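Long-range contact in thiamine pyrophosphokinase (Saccharomyces cerevisiae, PDB 1IG0), which catalyses the transfer of a pyrophosphate group from ATP to thiamine, making the cofactor thiamine diphosphate, with AMP as the other product: residues N132-L136 / I165-Y169. Sequence-based numbering, arbitrary orientation.
Sequences NLISL and IHTLY
Helix 126-139 packs against helix 164-175 within one helical layer flanking the central β-sheet of this α/β/α catalytic domain; strand 93-96 meets Leu133 and Ile165. Both segments are regular helix, axes 9.3 Å apart, crossing obliquely at +46°, nearer parallel than antiparallel. The CA atoms of Asn132 and Tyr169 are 5.8 Å apart, those of Leu133 and Ile165 6.3 Å. Facing the sheet and Phe143 of helix 141-148 the contact is aliphatic: Ile165 CG2 lies 4.2 Å from Leu133 CB and 4.0 Å from Leu136 CD1. Leu136 (m,t) points at the neighbouring helix, its CD1 3.6 Å from Ile165 O and 3.9 Å from Leu168 CB. Tyr169 (chi1 t) lays its ring along helix 126-139: Asn132 ND2 sits over one face, 3.5 Å from Tyr169 CD2, while Ser135 CB meets the edge, 3.7 Å from Tyr169 CE1. Small Ser135 admits the ring and turns its hydroxyl to Tyr215. Asn132 OD1 (chi1 m) accepts a hydrogen bond from ND1 of exposed His166 (chi1 t), 2.9 Å. Because OD1 can only accept, ND1 must carry the proton; this single inter-segment hydrogen bond edges a mainly apolar interface.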
loop_
_atom_site.group_PDB
_atom_site.type_symbol
_atom_site.label_atom_id
_atom_site.label_comp_id
_atom_site.label_asym_id
_atom_site.label_seq_id
_atom_site.Cartn_x
_atom_site.Cartn_y
_atom_site.Cartn_z
ATOM N N ASN B 132 4.125 11.319 -18.853
ATOM C CA ASN B 132 4.696 11.557 -20.176
ATOM C C ASN B 132 4.079 12.849 -20.703
ATOM O O ASN B 132 4.772 13.706 -21.251
ATOM C CB ASN B 132 4.367 10.411 -21.139
ATOM C CG ASN B 132 5.279 9.211 -20.960
ATOM O OD1 ASN B 132 5.171 8.223 -21.689
ATOM N ND2 ASN B 132 6.185 9.290 -19.992
ATOM N N LEU B 133 2.766 12.970 -20.531
ATOM C CA LEU B 133 2.022 14.147 -20.964
ATOM C C LEU B 133 2.516 15.393 -20.241
ATOM O O LEU B 133 2.744 16.433 -20.858
ATOM C CB LEU B 133 0.532 13.957 -20.676
ATOM C CG LEU B 133 -0.351 15.204 -20.780
ATOM C CD1 LEU B 133 -0.357 15.719 -22.212
ATOM C CD2 LEU B 133 -1.765 14.864 -20.326
ATOM N N ILE B 134 2.672 15.282 -18.926
ATOM C CA ILE B 134 3.132 16.398 -18.111
ATOM C C ILE B 134 4.495 16.908 -18.569
ATOM O O ILE B 134 4.701 18.117 -18.692
ATOM C CB ILE B 134 3.200 15.995 -16.622
ATOM C CG1 ILE B 134 1.781 15.749 -16.101
ATOM C CG2 ILE B 134 3.892 17.084 -15.811
ATOM C CD1 ILE B 134 1.722 15.118 -14.727
ATOM N N SER B 135 5.423 15.992 -18.830
ATOM C CA SER B 135 6.753 16.387 -19.277
ATOM C C SER B 135 6.670 17.080 -20.637
ATOM O O SER B 135 7.325 18.099 -20.865
ATOM C CB SER B 135 7.675 15.172 -19.371
ATOM O OG SER B 135 9.011 15.580 -19.616
ATOM N N LEU B 136 5.871 16.525 -21.542
ATOM C CA LEU B 136 5.704 17.117 -22.865
ATOM C C LEU B 136 5.142 18.531 -22.735
ATOM O O LEU B 136 5.605 19.461 -23.396
ATOM C CB LEU B 136 4.760 16.261 -23.714
ATOM C CG LEU B 136 5.339 14.976 -24.314
ATOM C CD1 LEU B 136 4.222 14.154 -24.948
ATOM C CD2 LEU B 136 6.408 15.333 -25.347
ATOM N N ILE B 165 1.316 9.739 -27.134
ATOM C CA ILE B 165 1.960 10.485 -26.059
ATOM C C ILE B 165 3.309 9.887 -25.672
ATOM O O ILE B 165 4.250 10.619 -25.368
ATOM C CB ILE B 165 1.057 10.563 -24.804
ATOM C CG1 ILE B 165 -0.199 11.384 -25.115
ATOM C CG2 ILE B 165 1.814 11.213 -23.649
ATOM C CD1 ILE B 165 0.077 12.845 -25.462
ATOM N N HIS B 166 3.409 8.561 -25.683
ATOM C CA HIS B 166 4.668 7.917 -25.335
ATOM C C HIS B 166 5.679 8.094 -26.461
ATOM O O HIS B 166 6.858 8.337 -26.213
ATOM C CB HIS B 166 4.481 6.423 -25.068
ATOM C CG HIS B 166 5.715 5.753 -24.543
ATOM N ND1 HIS B 166 6.198 5.974 -23.271
ATOM C CD2 HIS B 166 6.588 4.899 -25.130
ATOM C CE1 HIS B 166 7.312 5.286 -23.095
ATOM N NE2 HIS B 166 7.571 4.625 -24.209
ATOM N N THR B 167 5.218 7.965 -27.701
ATOM C CA THR B 167 6.099 8.126 -28.854
ATOM C C THR B 167 6.676 9.541 -28.862
ATOM O O THR B 167 7.878 9.735 -29.052
ATOM C CB THR B 167 5.338 7.887 -30.175
ATOM O OG1 THR B 167 4.727 6.591 -30.147
ATOM C CG2 THR B 167 6.290 7.970 -31.364
ATOM N N LEU B 168 5.809 10.528 -28.654
ATOM C CA LEU B 168 6.232 11.923 -28.627
ATOM C C LEU B 168 7.168 12.169 -27.451
ATOM O O LEU B 168 8.147 12.903 -27.571
ATOM C CB LEU B 168 5.020 12.850 -28.518
ATOM C CG LEU B 168 4.081 12.904 -29.725
ATOM C CD1 LEU B 168 2.884 13.790 -29.410
ATOM C CD2 LEU B 168 4.837 13.440 -30.930
ATOM N N TYR B 169 6.857 11.558 -26.313
ATOM C CA TYR B 169 7.676 11.698 -25.113
ATOM C C TYR B 169 9.078 11.138 -25.354
ATOM O O TYR B 169 10.081 11.783 -25.043
ATOM C CB TYR B 169 7.026 10.950 -23.944
ATOM C CG TYR B 169 7.884 10.886 -22.701
ATOM C CD1 TYR B 169 7.973 11.972 -21.829
ATOM C CD2 TYR B 169 8.629 9.743 -22.409
ATOM C CE1 TYR B 169 8.782 11.920 -20.698
ATOM C CE2 TYR B 169 9.441 9.681 -21.285
ATOM C CZ TYR B 169 9.513 10.770 -20.434
ATOM O OH TYR B 169 10.316 10.701 -19.320
#